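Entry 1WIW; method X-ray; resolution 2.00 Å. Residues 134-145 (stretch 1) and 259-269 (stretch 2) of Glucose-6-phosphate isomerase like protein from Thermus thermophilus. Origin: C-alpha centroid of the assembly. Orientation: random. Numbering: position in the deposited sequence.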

# COMPACT_ATOMS: atom_id res chain seq x y z
N ALA B 134 -1.71 6.81 25.83
CA ALA B 134 -1.60 5.45 25.31
C ALA B 134 -0.13 5.05 25.12
O ALA B 134 0.27 3.94 25.46
CB ALA B 134 -2.35 5.35 23.99
N LEU B 135 0.67 5.96 24.57
CA LEU B 135 2.08 5.65 24.35
C LEU B 135 2.84 5.53 25.67
O LEU B 135 3.73 4.71 25.79
CB LEU B 135 2.74 6.71 23.45
CG LEU B 135 2.74 6.36 21.95
CD1 LEU B 135 1.33 6.13 21.46
CD2 LEU B 135 3.41 7.49 21.16
N LEU B 136 2.47 6.35 26.66
CA LEU B 136 3.15 6.28 27.96
C LEU B 136 2.79 4.96 28.64
O LEU B 136 3.62 4.37 29.34
CB LEU B 136 2.75 7.46 28.84
CG LEU B 136 3.25 8.85 28.41
CD1 LEU B 136 2.64 9.89 29.34
CD2 LEU B 136 4.78 8.91 28.46
N GLU B 137 1.57 4.48 28.43
CA GLU B 137 1.15 3.22 29.02
C GLU B 137 1.95 2.11 28.34
O GLU B 137 2.53 1.25 29.01
CB GLU B 137 -0.36 3.00 28.82
CG GLU B 137 -0.90 1.72 29.45
CD GLU B 137 -2.38 1.80 29.81
OE1 GLU B 137 -2.74 2.66 30.65
OE2 GLU B 137 -3.18 1.01 29.27
N GLU B 138 1.99 2.14 27.01
CA GLU B 138 2.72 1.16 26.21
C GLU B 138 4.17 1.07 26.64
O GLU B 138 4.71 -0.01 26.86
CB GLU B 138 2.68 1.54 24.73
CG GLU B 138 1.49 1.01 23.94
CD GLU B 138 1.49 -0.51 23.85
OE1 GLU B 138 2.57 -1.09 23.64
OE2 GLU B 138 0.41 -1.11 23.97
N ARG B 139 4.80 2.24 26.75
CA ARG B 139 6.21 2.36 27.14
C ARG B 139 6.60 1.58 28.40
O ARG B 139 7.73 1.10 28.50
CB ARG B 139 6.56 3.84 27.32
CG ARG B 139 7.94 4.07 27.90
CD ARG B 139 7.90 5.09 29.03
NE ARG B 139 8.25 6.43 28.58
CZ ARG B 139 8.39 7.47 29.38
NH1 ARG B 139 8.71 8.65 28.88
NH2 ARG B 139 8.18 7.35 30.68
N ARG B 140 5.68 1.47 29.35
CA ARG B 140 5.96 0.77 30.60
C ARG B 140 6.48 -0.66 30.46
O ARG B 140 7.29 -1.10 31.26
CB ARG B 140 4.70 0.74 31.48
CG ARG B 140 4.21 2.11 31.92
CD ARG B 140 2.86 1.99 32.61
NE ARG B 140 2.21 3.29 32.79
CZ ARG B 140 0.93 3.45 33.10
NH1 ARG B 140 0.42 4.67 33.25
NH2 ARG B 140 0.15 2.39 33.27
N ARG B 141 6.02 -1.37 29.44
CA ARG B 141 6.44 -2.76 29.24
C ARG B 141 7.32 -2.99 28.03
O ARG B 141 7.65 -4.13 27.71
CB ARG B 141 5.20 -3.66 29.12
CG ARG B 141 4.27 -3.60 30.34
CD ARG B 141 2.93 -4.29 30.06
NE ARG B 141 3.04 -5.74 29.94
CZ ARG B 141 3.37 -6.55 30.95
NH1 ARG B 141 3.44 -7.86 30.75
NH2 ARG B 141 3.61 -6.05 32.15
N LEU B 142 7.74 -1.92 27.36
CA LEU B 142 8.55 -2.06 26.15
C LEU B 142 10.04 -1.76 26.26
O LEU B 142 10.81 -2.08 25.35
CB LEU B 142 7.95 -1.20 25.03
CG LEU B 142 6.48 -1.44 24.69
CD1 LEU B 142 6.06 -0.48 23.60
CD2 LEU B 142 6.26 -2.89 24.25
N GLY B 143 10.45 -1.14 27.36
CA GLY B 143 11.85 -0.79 27.53
C GLY B 143 12.79 -1.97 27.67
O GLY B 143 12.38 -3.06 28.06
N PRO B 144 14.08 -1.77 27.37
CA PRO B 144 15.13 -2.79 27.44
C PRO B 144 15.25 -3.45 28.82
O PRO B 144 15.64 -4.61 28.92
CB PRO B 144 16.40 -2.01 27.08
CG PRO B 144 15.89 -0.93 26.20
CD PRO B 144 14.64 -0.49 26.91
N GLU B 145 14.90 -2.71 29.86
CA GLU B 145 14.98 -3.22 31.22
C GLU B 145 13.84 -4.20 31.52
O GLU B 145 13.88 -4.93 32.51
CB GLU B 145 14.97 -2.07 32.24
CG GLU B 145 13.62 -1.39 32.46
CD GLU B 145 13.21 -0.45 31.34
OE1 GLU B 145 12.08 0.10 31.43
OE2 GLU B 145 13.99 -0.25 30.38
N TRP B 259 1.42 1.57 16.33
CA TRP B 259 2.60 2.07 15.63
C TRP B 259 3.81 2.12 16.57
O TRP B 259 4.90 1.68 16.21
CB TRP B 259 2.32 3.46 15.07
CG TRP B 259 3.49 4.12 14.40
CD1 TRP B 259 3.90 3.96 13.11
CD2 TRP B 259 4.41 5.03 15.01
NE1 TRP B 259 5.03 4.72 12.87
CE2 TRP B 259 5.36 5.38 14.02
CE3 TRP B 259 4.53 5.58 16.29
CZ2 TRP B 259 6.42 6.27 14.28
CZ3 TRP B 259 5.58 6.47 16.55
CH2 TRP B 259 6.51 6.80 15.55
N TYR B 260 3.61 2.65 17.77
CA TYR B 260 4.68 2.77 18.77
C TYR B 260 5.22 1.40 19.20
O TYR B 260 6.43 1.21 19.29
CB TYR B 260 4.18 3.54 19.99
CG TYR B 260 5.25 3.85 21.04
CD1 TYR B 260 6.34 4.67 20.75
CD2 TYR B 260 5.13 3.35 22.34
CE1 TYR B 260 7.29 4.99 21.72
CE2 TYR B 260 6.08 3.67 23.33
CZ TYR B 260 7.15 4.50 23.01
OH TYR B 260 8.07 4.84 23.98
N ARG B 261 4.33 0.46 19.48
CA ARG B 261 4.78 -0.87 19.90
C ARG B 261 5.55 -1.54 18.76
O ARG B 261 6.47 -2.32 19.00
CB ARG B 261 3.59 -1.75 20.30
CG ARG B 261 4.02 -3.16 20.71
CD ARG B 261 2.85 -4.06 21.06
NE ARG B 261 2.13 -3.60 22.24
CZ ARG B 261 1.35 -4.39 22.99
NH1 ARG B 261 0.72 -3.90 24.05
NH2 ARG B 261 1.22 -5.67 22.67
N MSE B 262 5.18 -1.26 17.52
CA MSE B 262 5.88 -1.84 16.38
C MSE B 262 7.25 -1.18 16.19
O MSE B 262 8.18 -1.82 15.72
CB MSE B 262 5.05 -1.71 15.10
CG MSE B 262 3.79 -2.58 15.11
SE MSE B 262 4.17 -4.49 15.30
CE MSE B 262 3.13 -5.12 13.83
N ALA B 263 7.37 0.09 16.56
CA ALA B 263 8.67 0.76 16.43
C ALA B 263 9.63 0.06 17.38
O ALA B 263 10.76 -0.25 17.03
CB ALA B 263 8.55 2.24 16.79
N TRP B 264 9.15 -0.20 18.60
CA TRP B 264 9.95 -0.90 19.60
C TRP B 264 10.26 -2.32 19.12
O TRP B 264 11.37 -2.82 19.32
CB TRP B 264 9.20 -0.97 20.93
CG TRP B 264 9.52 0.16 21.87
CD1 TRP B 264 8.68 1.16 22.26
CD2 TRP B 264 10.76 0.39 22.56
NE1 TRP B 264 9.32 2.00 23.15
CE2 TRP B 264 10.59 1.55 23.35
CE3 TRP B 264 11.99 -0.28 22.58
CZ2 TRP B 264 11.62 2.06 24.16
CZ3 TRP B 264 13.02 0.23 23.39
CH2 TRP B 264 12.82 1.39 24.16
N THR B 265 9.28 -2.97 18.51
CA THR B 265 9.47 -4.34 18.02
C THR B 265 10.55 -4.35 16.94
O THR B 265 11.46 -5.18 16.97
CB THR B 265 8.14 -4.90 17.46
OG1 THR B 265 7.16 -4.92 18.50
CG2 THR B 265 8.34 -6.31 16.92
N ALA B 266 10.46 -3.40 16.01
CA ALA B 266 11.44 -3.29 14.93
C ALA B 266 12.82 -3.03 15.53
O ALA B 266 13.82 -3.53 15.01
CB ALA B 266 11.05 -2.14 14.00
N TYR B 267 12.87 -2.25 16.61
CA TYR B 267 14.13 -1.94 17.29
C TYR B 267 14.80 -3.22 17.78
O TYR B 267 15.98 -3.46 17.52
CB TYR B 267 13.86 -1.02 18.49
CG TYR B 267 15.07 -0.77 19.38
CD1 TYR B 267 16.04 0.16 19.03
CD2 TYR B 267 15.25 -1.51 20.55
CE1 TYR B 267 17.19 0.36 19.83
CE2 TYR B 267 16.39 -1.32 21.35
CZ TYR B 267 17.35 -0.39 20.99
OH TYR B 267 18.48 -0.25 21.77
N TYR B 268 14.03 -4.03 18.50
CA TYR B 268 14.53 -5.30 19.02
C TYR B 268 14.88 -6.30 17.91
O TYR B 268 15.83 -7.06 18.05
CB TYR B 268 13.51 -5.92 19.99
CG TYR B 268 13.41 -5.16 21.29
CD1 TYR B 268 12.19 -4.63 21.73
CD2 TYR B 268 14.55 -4.92 22.08
CE1 TYR B 268 12.11 -3.88 22.92
CE2 TYR B 268 14.48 -4.18 23.26
CZ TYR B 268 13.26 -3.66 23.68
OH TYR B 268 13.20 -2.89 24.82
N LEU B 269 14.13 -6.29 16.82
CA LEU B 269 14.43 -7.21 15.73
C LEU B 269 15.80 -6.89 15.14
O LEU B 269 16.59 -7.78 14.84
CB LEU B 269 13.35 -7.14 14.64
CG LEU B 269 13.55 -8.06 13.42
CD1 LEU B 269 13.72 -9.51 13.86
CD2 LEU B 269 12.35 -7.93 12.50

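The phenol of Tyr-268 extends from the helix to meet the backbone of stretch 1: its OH donates a hydrogen bond to Leu-142 O at 2.6 Å. The same OH lies 2.9 Å from Pro-144 N, yet this is no hydrogen bond, because a proline nitrogen carries no hydrogen to share. Leu-142 O and Pro-144 N both sit near the plane of the Tyr-268 ring, at its edge, as expected for a hydroxyl-directed contact.

A second polar anchor joins Glu-138 to Arg-261. Arg-261 NE donates to Glu-138 OE1 (2.9 Å, 159°) and Arg-261 NH1 to Glu-138 OE2 (2.8 Å, 149°). Both carboxylate oxygens are thus engaged, in a bidentate salt bridge that pairs the charge of the buried glutamate; guanidinium and carboxylate suit this two-pronged geometry.

Between these anchors lies the side chain of Leu-142, whose CA-to-CB bond points toward the helix of stretch 2. Its CB stands 3.8 Å from the centroid of the Trp-264 five-membered ring, 12° off the normal, a CH-pi contact over the face, while Leu-142 CD1 approaches Trp-264 CD1 to 3.4 Å. Gly-143 CA also lies over a face of the indole, 4.1 Å from Trp-264 CH2; a CB here would point away from stretch 2 and come within 2.6 Å of Glu-145 OE2. Pro-144 CD adds an apolar contact with Trp-264 CH2 at 3.8 Å.

Tyr-260 packs against Leu-135, Glu-138 and Arg-139, and its CD2 lies 4.1 Å from Leu-142 CD1. Its ring offers Leu-135 an apolar face, with Leu-135 CG 4.1 Å from the Tyr-260 ring centroid, 28° off the normal, whereas Glu-138 CB meets the ring edge, 3.9 Å from Tyr-260 CD2. Its OH accepts a weak hydrogen bond from Trp-264 NE1 (3.2 Å), linking the two aromatics. The helix axes approach to 10.1 Å at 35°, and the contact buries 566 Å², both stretches summed.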